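Local coordinates for nucleoporin NUP159 (Saccharomyces cerevisiae, PDB 1XIP), which forms part of the nuclear pore complex, where this N-terminal beta-propeller domain functions in mRNA export by tethering the helicase Dbp5 to the pore, at residues Arg105-Ser110 with Val122-Lys127; Asn137-Leu142 with Leu151-Lys156. One frame throughout, in Å; residues are numbered along the deposited sequence.

Interaction 1 of 2, residues Arg105-Ser110 with Val122-Lys127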
loop_
_atom_site.group_PDB
_atom_site.type_symbol
_atom_site.label_atom_id
_atom_site.label_comp_id
_atom_site.label_asym_id
_atom_site.label_seq_id
_atom_site.Cartn_x
_atom_site.Cartn_y
_atom_site.Cartn_z
ATOM N N ARG A 105 -12.207 -7.522 7.584
ATOM C CA ARG A 105 -11.794 -8.827 7.112
ATOM C C ARG A 105 -13.002 -9.665 6.662
ATOM O O ARG A 105 -12.872 -10.540 5.783
ATOM C CB ARG A 105 -10.997 -9.548 8.200
ATOM C CG ARG A 105 -9.481 -9.361 8.076
ATOM C CD ARG A 105 -8.723 -9.329 9.397
ATOM N NE ARG A 105 -8.380 -10.659 9.945
ATOM C CZ ARG A 105 -7.834 -11.691 9.255
ATOM N NH1 ARG A 105 -7.583 -11.599 7.942
ATOM N NH2 ARG A 105 -7.555 -12.829 9.879
ATOM N N ASN A 106 -14.174 -9.377 7.234
ATOM C CA ASN A 106 -15.334 -10.256 7.077
ATOM C C ASN A 106 -16.485 -9.729 6.230
ATOM O O ASN A 106 -17.328 -10.523 5.773
ATOM C CB ASN A 106 -15.839 -10.698 8.443
ATOM C CG ASN A 106 -14.754 -11.353 9.259
ATOM O OD1 ASN A 106 -14.383 -12.498 9.012
ATOM N ND2 ASN A 106 -14.189 -10.602 10.214
ATOM N N ALA A 107 -16.505 -8.414 6.004
ATOM C CA ALA A 107 -17.573 -7.769 5.243
ATOM C C ALA A 107 -17.154 -6.444 4.607
ATOM O O ALA A 107 -16.226 -5.796 5.068
ATOM C CB ALA A 107 -18.812 -7.569 6.135
ATOM N N LEU A 108 -17.864 -6.059 3.549
ATOM C CA LEU A 108 -17.653 -4.810 2.818
ATOM C C LEU A 108 -18.839 -3.881 3.063
ATOM O O LEU A 108 -19.988 -4.343 3.087
ATOM C CB LEU A 108 -17.576 -5.124 1.328
ATOM C CG LEU A 108 -16.814 -4.282 0.292
ATOM C CD1 LEU A 108 -17.657 -4.140 -0.986
ATOM C CD2 LEU A 108 -16.356 -2.921 0.784
ATOM N N TYR A 109 -18.582 -2.582 3.226
ATOM C CA TYR A 109 -19.645 -1.615 3.550
ATOM C C TYR A 109 -19.575 -0.402 2.666
ATOM O O TYR A 109 -18.496 -0.031 2.200
ATOM C CB TYR A 109 -19.563 -1.150 5.013
ATOM C CG TYR A 109 -19.619 -2.266 6.002
ATOM C CD1 TYR A 109 -20.833 -2.881 6.317
ATOM C CD2 TYR A 109 -18.454 -2.735 6.617
ATOM C CE1 TYR A 109 -20.892 -3.932 7.217
ATOM C CE2 TYR A 109 -18.504 -3.787 7.529
ATOM C CZ TYR A 109 -19.728 -4.378 7.818
ATOM O OH TYR A 109 -19.792 -5.411 8.705
ATOM N N SER A 110 -20.732 0.230 2.475
ATOM C CA SER A 110 -20.869 1.436 1.663
ATOM C C SER A 110 -21.464 2.586 2.457
ATOM O O SER A 110 -22.508 2.426 3.103
ATOM C CB SER A 110 -21.809 1.155 0.508
ATOM O OG SER A 110 -21.174 1.424 -0.716
ATOM N N VAL A 122 -22.495 -4.190 1.920
ATOM C CA VAL A 122 -22.495 -4.561 0.513
ATOM C C VAL A 122 -22.501 -6.067 0.404
ATOM O O VAL A 122 -23.332 -6.643 -0.300
ATOM C CB VAL A 122 -21.309 -3.981 -0.262
ATOM C CG1 VAL A 122 -21.399 -4.358 -1.745
ATOM C CG2 VAL A 122 -21.250 -2.467 -0.090
ATOM N N THR A 123 -21.583 -6.710 1.111
ATOM C CA THR A 123 -21.529 -8.157 1.121
ATOM C C THR A 123 -20.698 -8.701 2.281
ATOM O O THR A 123 -19.992 -7.950 2.964
ATOM C CB THR A 123 -21.036 -8.704 -0.265
ATOM O OG1 THR A 123 -21.373 -10.089 -0.376
ATOM C CG2 THR A 123 -19.505 -8.686 -0.378
ATOM N N SER A 124 -20.831 -10.005 2.510
ATOM C CA SER A 124 -19.972 -10.753 3.409
ATOM C C SER A 124 -19.099 -11.693 2.583
ATOM O O SER A 124 -19.430 -12.027 1.437
ATOM C CB SER A 124 -20.806 -11.550 4.401
ATOM O OG SER A 124 -21.236 -10.722 5.461
ATOM N N PHE A 125 -17.975 -12.095 3.162
ATOM C CA PHE A 125 -17.027 -12.954 2.482
ATOM C C PHE A 125 -17.118 -14.335 3.110
ATOM O O PHE A 125 -17.196 -14.456 4.333
ATOM C CB PHE A 125 -15.601 -12.406 2.645
ATOM C CG PHE A 125 -15.434 -10.936 2.247
ATOM C CD1 PHE A 125 -15.637 -10.516 0.930
ATOM C CD2 PHE A 125 -15.030 -9.992 3.191
ATOM C CE1 PHE A 125 -15.466 -9.178 0.569
ATOM C CE2 PHE A 125 -14.852 -8.652 2.842
ATOM C CZ PHE A 125 -15.070 -8.241 1.526
ATOM N N GLU A 126 -17.120 -15.378 2.286
ATOM C CA GLU A 126 -17.191 -16.754 2.803
ATOM C C GLU A 126 -15.961 -17.096 3.657
ATOM O O GLU A 126 -16.046 -17.942 4.548
ATOM C CB GLU A 126 -17.365 -17.773 1.675
ATOM C CG GLU A 126 -17.133 -17.216 0.275
ATOM C CD GLU A 126 -17.685 -18.126 -0.813
ATOM O OE1 GLU A 126 -17.011 -19.141 -1.139
ATOM O OE2 GLU A 126 -18.788 -17.831 -1.344
ATOM N N LYS A 127 -14.838 -16.418 3.386
ATOM C CA LYS A 127 -13.609 -16.551 4.175
ATOM C C LYS A 127 -12.923 -15.172 4.380
ATOM O O LYS A 127 -13.014 -14.306 3.505
ATOM C CB LYS A 127 -12.641 -17.536 3.497
ATOM C CG LYS A 127 -13.106 -19.003 3.488
ATOM C CD LYS A 127 -12.255 -19.903 4.392
ATOM C CE LYS A 127 -13.032 -20.356 5.626
ATOM N NZ LYS A 127 -13.897 -21.528 5.345
#

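Interaction 2 of 2, residues Asn137-Leu142 with Leu151-Lys156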
loop_
_atom_site.group_PDB
_atom_site.type_symbol
_atom_site.label_atom_id
_atom_site.label_comp_id
_atom_site.label_asym_id
_atom_site.label_seq_id
_atom_site.Cartn_x
_atom_site.Cartn_y
_atom_site.Cartn_z
ATOM N N ASN A 137 -14.827 -0.135 -11.525
ATOM C CA ASN A 137 -16.051 -0.524 -10.855
ATOM C C ASN A 137 -15.916 -1.921 -10.305
ATOM O O ASN A 137 -16.904 -2.649 -10.172
ATOM C CB ASN A 137 -17.238 -0.468 -11.827
ATOM C CG ASN A 137 -17.487 0.915 -12.343
ATOM O OD1 ASN A 137 -17.662 1.865 -11.564
ATOM N ND2 ASN A 137 -17.475 1.060 -13.663
ATOM N N THR A 138 -14.690 -2.317 -10.005
ATOM C CA THR A 138 -14.482 -3.662 -9.524
ATOM C C THR A 138 -13.511 -3.696 -8.345
ATOM O O THR A 138 -12.563 -2.898 -8.269
ATOM C CB THR A 138 -14.042 -4.603 -10.671
ATOM O OG1 THR A 138 -12.724 -4.257 -11.071
ATOM C CG2 THR A 138 -14.838 -4.362 -11.960
ATOM N N LEU A 139 -13.786 -4.610 -7.419
ATOM C CA LEU A 139 -12.951 -4.837 -6.255
ATOM C C LEU A 139 -12.253 -6.133 -6.410
ATOM O O LEU A 139 -12.905 -7.157 -6.521
ATOM C CB LEU A 139 -13.804 -4.918 -5.004
ATOM C CG LEU A 139 -13.730 -3.716 -4.072
ATOM C CD1 LEU A 139 -14.539 -4.005 -2.829
ATOM C CD2 LEU A 139 -12.303 -3.428 -3.717
ATOM N N VAL A 140 -10.926 -6.100 -6.419
ATOM C CA VAL A 140 -10.152 -7.323 -6.502
ATOM C C VAL A 140 -9.764 -7.765 -5.103
ATOM O O VAL A 140 -9.218 -6.988 -4.339
ATOM C CB VAL A 140 -8.915 -7.184 -7.389
ATOM C CG1 VAL A 140 -8.241 -8.549 -7.548
ATOM C CG2 VAL A 140 -9.292 -6.627 -8.753
ATOM N N ILE A 141 -10.051 -9.021 -4.782
ATOM C CA ILE A 141 -10.007 -9.494 -3.409
ATOM C C ILE A 141 -9.117 -10.721 -3.268
ATOM O O ILE A 141 -9.288 -11.717 -3.986
ATOM C CB ILE A 141 -11.455 -9.799 -2.914
ATOM C CG1 ILE A 141 -12.244 -8.499 -2.751
ATOM C CG2 ILE A 141 -11.432 -10.561 -1.598
ATOM C CD1 ILE A 141 -13.734 -8.663 -2.718
ATOM N N LEU A 142 -8.161 -10.649 -2.347
ATOM C CA LEU A 142 -7.369 -11.815 -2.015
ATOM C C LEU A 142 -7.768 -12.436 -0.683
ATOM O O LEU A 142 -7.705 -11.803 0.369
ATOM C CB LEU A 142 -5.878 -11.525 -2.059
ATOM C CG LEU A 142 -4.984 -12.704 -1.642
ATOM C CD1 LEU A 142 -5.110 -13.903 -2.599
ATOM C CD2 LEU A 142 -3.562 -12.242 -1.555
ATOM N N LEU A 151 -15.104 -8.693 -7.550
ATOM C CA LEU A 151 -16.441 -8.214 -7.231
ATOM C C LEU A 151 -16.803 -7.051 -8.137
ATOM O O LEU A 151 -16.134 -6.020 -8.115
ATOM C CB LEU A 151 -16.501 -7.750 -5.782
ATOM C CG LEU A 151 -17.734 -8.052 -4.921
ATOM C CD1 LEU A 151 -18.100 -6.847 -4.070
ATOM C CD2 LEU A 151 -18.936 -8.548 -5.726
ATOM N N ASP A 152 -17.847 -7.225 -8.949
ATOM C CA ASP A 152 -18.393 -6.107 -9.710
ATOM C C ASP A 152 -19.250 -5.246 -8.792
ATOM O O ASP A 152 -20.185 -5.731 -8.166
ATOM C CB ASP A 152 -19.203 -6.580 -10.924
ATOM C CG ASP A 152 -19.370 -5.479 -11.988
ATOM O OD1 ASP A 152 -20.081 -4.484 -11.725
ATOM O OD2 ASP A 152 -18.828 -5.516 -13.113
ATOM N N LEU A 153 -18.920 -3.966 -8.709
ATOM C CA LEU A 153 -19.624 -3.081 -7.802
ATOM C C LEU A 153 -21.004 -2.647 -8.317
ATOM O O LEU A 153 -21.895 -2.330 -7.529
ATOM C CB LEU A 153 -18.739 -1.897 -7.424
ATOM C CG LEU A 153 -17.570 -2.293 -6.497
ATOM C CD1 LEU A 153 -16.544 -1.166 -6.397
ATOM C CD2 LEU A 153 -18.050 -2.740 -5.102
ATOM N N ARG A 154 -21.185 -2.681 -9.635
ATOM C CA ARG A 154 -22.469 -2.358 -10.258
ATOM C C ARG A 154 -23.535 -3.461 -10.081
ATOM O O ARG A 154 -24.699 -3.154 -9.841
ATOM C CB ARG A 154 -22.276 -2.023 -11.750
ATOM C CG ARG A 154 -22.748 -0.609 -12.165
ATOM C CD ARG A 154 -22.182 -0.110 -13.523
ATOM N NE ARG A 154 -23.221 0.039 -14.555
ATOM C CZ ARG A 154 -23.224 -0.599 -15.742
ATOM N NH1 ARG A 154 -22.240 -1.440 -16.065
ATOM N NH2 ARG A 154 -24.217 -0.397 -16.614
ATOM N N THR A 155 -23.123 -4.729 -10.184
ATOM C CA THR A 155 -24.051 -5.874 -10.233
ATOM C C THR A 155 -23.976 -6.805 -9.012
ATOM O O THR A 155 -24.771 -7.735 -8.893
ATOM C CB THR A 155 -23.815 -6.729 -11.516
ATOM O OG1 THR A 155 -22.859 -7.761 -11.230
ATOM C CG2 THR A 155 -23.133 -5.922 -12.630
ATOM N N LYS A 156 -22.993 -6.568 -8.145
ATOM C CA LYS A 156 -22.735 -7.374 -6.934
ATOM C C LYS A 156 -22.325 -8.851 -7.150
ATOM O O LYS A 156 -22.161 -9.601 -6.172
ATOM C CB LYS A 156 -23.885 -7.250 -5.921
ATOM C CG LYS A 156 -23.789 -6.000 -5.027
ATOM C CD LYS A 156 -24.918 -4.984 -5.333
ATOM C CE LYS A 156 -24.657 -3.619 -4.673
ATOM N NZ LYS A 156 -25.889 -3.047 -4.035
#

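Interaction 1 of 2, residues Arg105-Ser110 with Val122-Lys127
The phenyl ring of F125 lies obliquely against the backbone of R105-L108 and follows it atom by atom. CD2 comes within 3.4 Å of the R105 carbonyl oxygen O and meets the N106 carbonyl carbon, CE2 lies beside A107 N and C, and CZ ends 4.0 Å from L108 CB. With CG beside its own backbone N and anti to the carbonyl carbon (chi1 -52°), the ring starts back toward N106 and A107. S103 and I141 add further contacts to it, so a large apolar group suits the place. The other ring, that of Y109, meets the ring of F119, at the start of the partner strand, with the two planes about 20° apart.

F125 N also bonds N106 O at 3.1 Å. It comes from above the carbonyl plane, 39° out of it, as the chain leaves the regular strand. Strands 107-112 and 119-124 form the outer antiparallel hairpin of a four-stranded propeller blade, and 119-124 is its outermost strand. A107 faces S124 as a non-hydrogen-bonded pair; two small side chains fit here, with A107 CB 4.0 Å from S124 OG.

Next to them L108 N donates to T123 O at 2.9 Å. L108 O in turn faces two residues, the signature of a classic beta bulge: V122 N bonds it at 2.8 Å, while T123 N is a long, weak partner. The helix-like backbone of V122 makes this extra step, and its side chain turns back toward the neighbouring strand. There the two methyls divide the work. CG1 lies beside L108 CD1, the two side chains pointing the same way, whereas CG2 touches S110 CB at 3.7 Å.

Interaction 2 of 2, residues Asn137-Leu142 with Leu151-Lys156
The carbonyl of N137 is the bump over which L153 is moulded. L153 CB lies 3.4 Å from N137 O, and CD1 rests against the N137 carbonyl carbon. With CG beside its own backbone N (chi1 -71°), the isobutyl group starts back toward N137 rather than following the chain into the turn. The same oxygen receives L153 N at 2.8 Å in a nearly straight bond, so polar and apolar parts of L153 grip one peptide.

Further along, L139 and L151 form a hydrogen-bonded pair: L139 N donates to L151 O at 2.8 Å and L151 N returns a bond to L139 O. Their side chains rise on one face, with the two CB atoms 4.0 Å apart. I141 CD1 leans in from the next position on that face, 4.2 Å from L151 CB, which therefore settles into the hollow between the isoleucine tip and the base of L139. At the other end, L139 CD1 reaches L153 CD2 more loosely. Branched aliphatic residues suit this face, since it is turned to the preceding blade.

T138 and D152 occupy the other face as a non-hydrogen-bonded pair. T138 CA approaches L151 O at 3.2 Å in a CA-H...O contact, and its beta-branch suits an extended strand. D152 turns to its own segment: OD1 takes R154 N at 3.0 Å with its anti lone pair, making an Asx turn where strand 147-152 ends. Strands 138-143 and 147-152 are the two middle strands of a four-stranded antiparallel blade, the repeating unit of a beta-propeller.

Overall arrangement
Interactions 1 and 2 belong to consecutive blades of the propeller and follow one another along the chain, their centres about 11 Å apart. Interaction 1 joins the two outer strands of its blade, interaction 2 the two middle strands of the next. They meet through apolar side chains across the blade-to-blade interface. L108 CD1 packs on L139 CD1 at 3.6 Å and on L151 CD1 at 4.1 Å, touching both strands of interaction 2. F125 CE1 adds a contact to I141 CD1 at 3.8 Å. Both contacts lie on the same side of the chain's centre, their own centres about 20 Å and 19 Å from it.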